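Local structure of SVS_variant_AS1 (Streptomyces sp. CWA1, 6TJA) at residues Val160-Gly165 / Tyr178-Leu183. The protein probably acts as a terpene cyclase that converts geranylgeranyl diphosphate into the diterpene spiroviolene, being an engineered variant of a reconstructed ancestral enzyme. Numbering follows the deposited sequence.
Sequences VAWQIG and YLAMRL
Trp162 lays one indole face over Met181, joining helix 143-169 to helix 175-185 in this all-helical terpene cyclase fold; the axes of the two short segments come within 9.1 Å, with 129° between their N-to-C directions. The first interaction is CH-pi: Met181 CB lies 3.8 Å from the centroid of the Trp162 six-membered ring, nearly on its normal. The second is Met-aromatic, Met181 SD standing over the five-membered ring of Trp162, 4.3 Å from its centroid. With CG anti to the backbone N (chi1 179°), the methionine chain runs along the indole toward helix 143-169. Its flexible thioether suits the path, since a bend at chi3 (74°) carries Met181 CE to within 3.7 Å of Gln163 CG. Gln163 offers aliphatic CB and CG, and its partly exposed place suits an amide end. Plain apolar contact completes the set: Ala180 CB meets Trp162 CH2 at 3.7 Å, obliquely to the ring, and its small methyl lets the indole come close. The broad, flat indole thus spans both Met181 and Ala180. Gly108 of the second subunit also packs on Trp162. An alanine in place of Trp162 would probably leave Met181 without its aromatic cover and open a gap between the helices. With no polar bond between the segments, their direct contact rests on dispersion and the weak attraction of C-H and sulfur for the indole face.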
ATOM      1  N   VAL A 160     -10.622   1.715   3.987  1.00 25.69           N
ATOM      2  CA  VAL A 160     -11.404   1.628   5.251  1.00 28.70           C
ATOM      3  C   VAL A 160     -11.133   2.900   6.070  1.00 27.46           C
ATOM      4  O   VAL A 160     -12.092   3.465   6.579  1.00 30.35           O
ATOM      5  CB  VAL A 160     -11.103   0.355   6.062  1.00 28.14           C
ATOM      6  CG1 VAL A 160     -11.828   0.388   7.385  1.00 28.76           C
ATOM      7  CG2 VAL A 160     -11.483  -0.922   5.306  1.00 30.50           C
ATOM      8  N   ALA A 161      -9.882   3.321   6.174  1.00 23.41           N
ATOM      9  CA  ALA A 161      -9.462   4.527   6.916  1.00 23.92           C
ATOM     10  C   ALA A 161     -10.180   5.749   6.345  1.00 22.57           C
ATOM     11  O   ALA A 161     -10.693   6.528   7.139  1.00 24.43           O
ATOM     12  CB  ALA A 161      -7.948   4.691   6.854  1.00 22.86           C
ATOM     13  N   TRP A 162     -10.228   5.882   5.019  1.00 22.97           N
ATOM     14  CA  TRP A 162     -10.992   6.925   4.278  1.00 25.87           C
ATOM     15  C   TRP A 162     -12.478   6.845   4.650  1.00 26.22           C
ATOM     16  O   TRP A 162     -13.074   7.869   5.047  1.00 21.77           O
ATOM     17  CB  TRP A 162     -10.780   6.701   2.784  1.00 26.81           C
ATOM     18  CG  TRP A 162     -11.293   7.740   1.834  1.00 27.90           C
ATOM     19  CD1 TRP A 162     -12.136   8.787   2.058  1.00 26.12           C
ATOM     20  CD2 TRP A 162     -11.002   7.754   0.426  1.00 27.84           C
ATOM     21  NE1 TRP A 162     -12.341   9.489   0.902  1.00 23.96           N
ATOM     22  CE2 TRP A 162     -11.649   8.883  -0.113  1.00 26.69           C
ATOM     23  CE3 TRP A 162     -10.196   6.961  -0.400  1.00 27.13           C
ATOM     24  CZ2 TRP A 162     -11.544   9.209  -1.464  1.00 27.23           C
ATOM     25  CZ3 TRP A 162     -10.097   7.284  -1.734  1.00 29.04           C
ATOM     26  CH2 TRP A 162     -10.751   8.404  -2.252  1.00 28.24           C
ATOM     27  N   GLN A 163     -13.057   5.658   4.520  1.00 28.31           N
ATOM     28  CA  GLN A 163     -14.480   5.426   4.855  1.00 30.86           C
ATOM     29  C   GLN A 163     -14.786   5.881   6.292  1.00 28.04           C
ATOM     30  O   GLN A 163     -15.723   6.679   6.461  1.00 28.70           O
ATOM     31  CB  GLN A 163     -14.834   3.964   4.642  1.00 35.47           C
ATOM     32  CG  GLN A 163     -16.303   3.778   4.329  1.00 41.74           C
ATOM     33  CD  GLN A 163     -16.779   2.426   4.792  1.00 60.04           C
ATOM     34  OE1 GLN A 163     -16.481   1.394   4.174  1.00 59.68           O
ATOM     35  NE2 GLN A 163     -17.511   2.447   5.898  1.00 63.00           N
ATOM     36  N   ILE A 164     -14.060   5.371   7.282  1.00 25.35           N
ATOM     37  CA  ILE A 164     -14.220   5.696   8.732  1.00 26.61           C
ATOM     38  C   ILE A 164     -14.069   7.216   8.963  1.00 28.33           C
ATOM     39  O   ILE A 164     -14.804   7.774   9.815  1.00 26.37           O
ATOM     40  CB  ILE A 164     -13.202   4.875   9.551  1.00 24.40           C
ATOM     41  CG1 ILE A 164     -13.585   3.396   9.585  1.00 24.99           C
ATOM     42  CG2 ILE A 164     -13.038   5.435  10.945  1.00 25.65           C
ATOM     43  CD1 ILE A 164     -12.548   2.523  10.277  1.00 25.79           C
ATOM     44  N   GLY A 165     -13.120   7.857   8.264  1.00 27.13           N
ATOM     45  CA  GLY A 165     -12.926   9.314   8.261  1.00 27.86           C
ATOM     46  C   GLY A 165     -14.203  10.011   7.822  1.00 30.05           C
ATOM     47  O   GLY A 165     -14.626  10.972   8.529  1.00 29.62           O
ATOM     48  N   TYR A 178     -16.453   8.245  -3.865  1.00 22.69           N
ATOM     49  CA  TYR A 178     -17.091   6.993  -3.417  1.00 23.47           C
ATOM     50  C   TYR A 178     -16.509   5.792  -4.183  1.00 24.49           C
ATOM     51  O   TYR A 178     -16.221   4.761  -3.517  1.00 23.41           O
ATOM     52  CB  TYR A 178     -18.610   6.985  -3.534  1.00 22.65           C
ATOM     53  CG  TYR A 178     -19.139   5.672  -3.063  1.00 23.03           C
ATOM     54  CD1 TYR A 178     -19.567   4.714  -3.967  1.00 26.08           C
ATOM     55  CD2 TYR A 178     -19.065   5.322  -1.728  1.00 25.59           C
ATOM     56  CE1 TYR A 178     -19.969   3.457  -3.547  1.00 25.88           C
ATOM     57  CE2 TYR A 178     -19.468   4.068  -1.285  1.00 25.60           C
ATOM     58  CZ  TYR A 178     -19.889   3.123  -2.206  1.00 26.50           C
ATOM     59  OH  TYR A 178     -20.280   1.878  -1.815  1.00 22.74           O
ATOM     60  N   LEU A 179     -16.408   5.882  -5.506  1.00 23.44           N
ATOM     61  CA  LEU A 179     -15.912   4.765  -6.355  1.00 25.68           C
ATOM     62  C   LEU A 179     -14.423   4.566  -6.067  1.00 26.64           C
ATOM     63  O   LEU A 179     -14.006   3.405  -5.879  1.00 20.68           O
ATOM     64  CB  LEU A 179     -16.167   5.078  -7.827  1.00 25.07           C
ATOM     65  CG  LEU A 179     -17.638   5.158  -8.217  1.00 27.28           C
ATOM     66  CD1 LEU A 179     -17.771   5.510  -9.682  1.00 28.68           C
ATOM     67  CD2 LEU A 179     -18.369   3.853  -7.915  1.00 27.15           C
ATOM     68  N   ALA A 180     -13.660   5.655  -5.955  1.00 24.18           N
ATOM     69  CA  ALA A 180     -12.227   5.565  -5.576  1.00 26.51           C
ATOM     70  C   ALA A 180     -12.098   4.859  -4.219  1.00 25.25           C
ATOM     71  O   ALA A 180     -11.269   3.947  -4.085  1.00 25.77           O
ATOM     72  CB  ALA A 180     -11.590   6.935  -5.565  1.00 27.61           C
ATOM     73  N   MET A 181     -12.913   5.253  -3.241  1.00 24.64           N
ATOM     74  CA  MET A 181     -12.813   4.781  -1.845  1.00 23.75           C
ATOM     75  C   MET A 181     -13.204   3.297  -1.785  1.00 23.96           C
ATOM     76  O   MET A 181     -12.476   2.478  -1.196  1.00 27.12           O
ATOM     77  CB  MET A 181     -13.760   5.594  -0.959  1.00 23.89           C
ATOM     78  CG  MET A 181     -13.757   5.180   0.457  1.00 21.70           C
ATOM     79  SD  MET A 181     -15.048   5.931   1.442  1.00 25.59           S
ATOM     80  CE  MET A 181     -16.485   5.039   0.877  1.00 23.55           C
ATOM     81  N   ARG A 182     -14.331   2.980  -2.384  1.00 22.76           N
ATOM     82  CA  ARG A 182     -14.994   1.671  -2.315  1.00 25.00           C
ATOM     83  C   ARG A 182     -14.191   0.639  -3.116  1.00 24.62           C
ATOM     84  O   ARG A 182     -14.221  -0.547  -2.768  1.00 28.31           O
ATOM     85  CB  ARG A 182     -16.424   1.893  -2.800  1.00 26.55           C
ATOM     86  CG  ARG A 182     -17.331   0.690  -2.652  1.00 28.62           C
ATOM     87  CD  ARG A 182     -17.599   0.370  -1.196  1.00 30.18           C
ATOM     88  NE  ARG A 182     -18.526  -0.749  -1.173  1.00 32.32           N
ATOM     89  CZ  ARG A 182     -18.575  -1.660  -0.221  1.00 31.18           C
ATOM     90  NH1 ARG A 182     -17.732  -1.612   0.796  1.00 27.57           N
ATOM     91  NH2 ARG A 182     -19.452  -2.636  -0.321  1.00 34.36           N
ATOM     92  N   LEU A 183     -13.489   1.076  -4.150  1.00 25.37           N
ATOM     93  CA  LEU A 183     -12.537   0.230  -4.896  1.00 28.11           C
ATOM     94  C   LEU A 183     -11.606  -0.413  -3.866  1.00 26.46           C
ATOM     95  O   LEU A 183     -11.260  -1.568  -4.022  1.00 28.01           O
ATOM     96  CB  LEU A 183     -11.799   1.141  -5.870  1.00 30.74           C
ATOM     97  CG  LEU A 183     -10.882   0.522  -6.927  1.00 35.90           C
ATOM     98  CD1 LEU A 183     -11.619  -0.432  -7.871  1.00 35.08           C
ATOM     99  CD2 LEU A 183     -10.263   1.668  -7.729  1.00 39.40           C
TER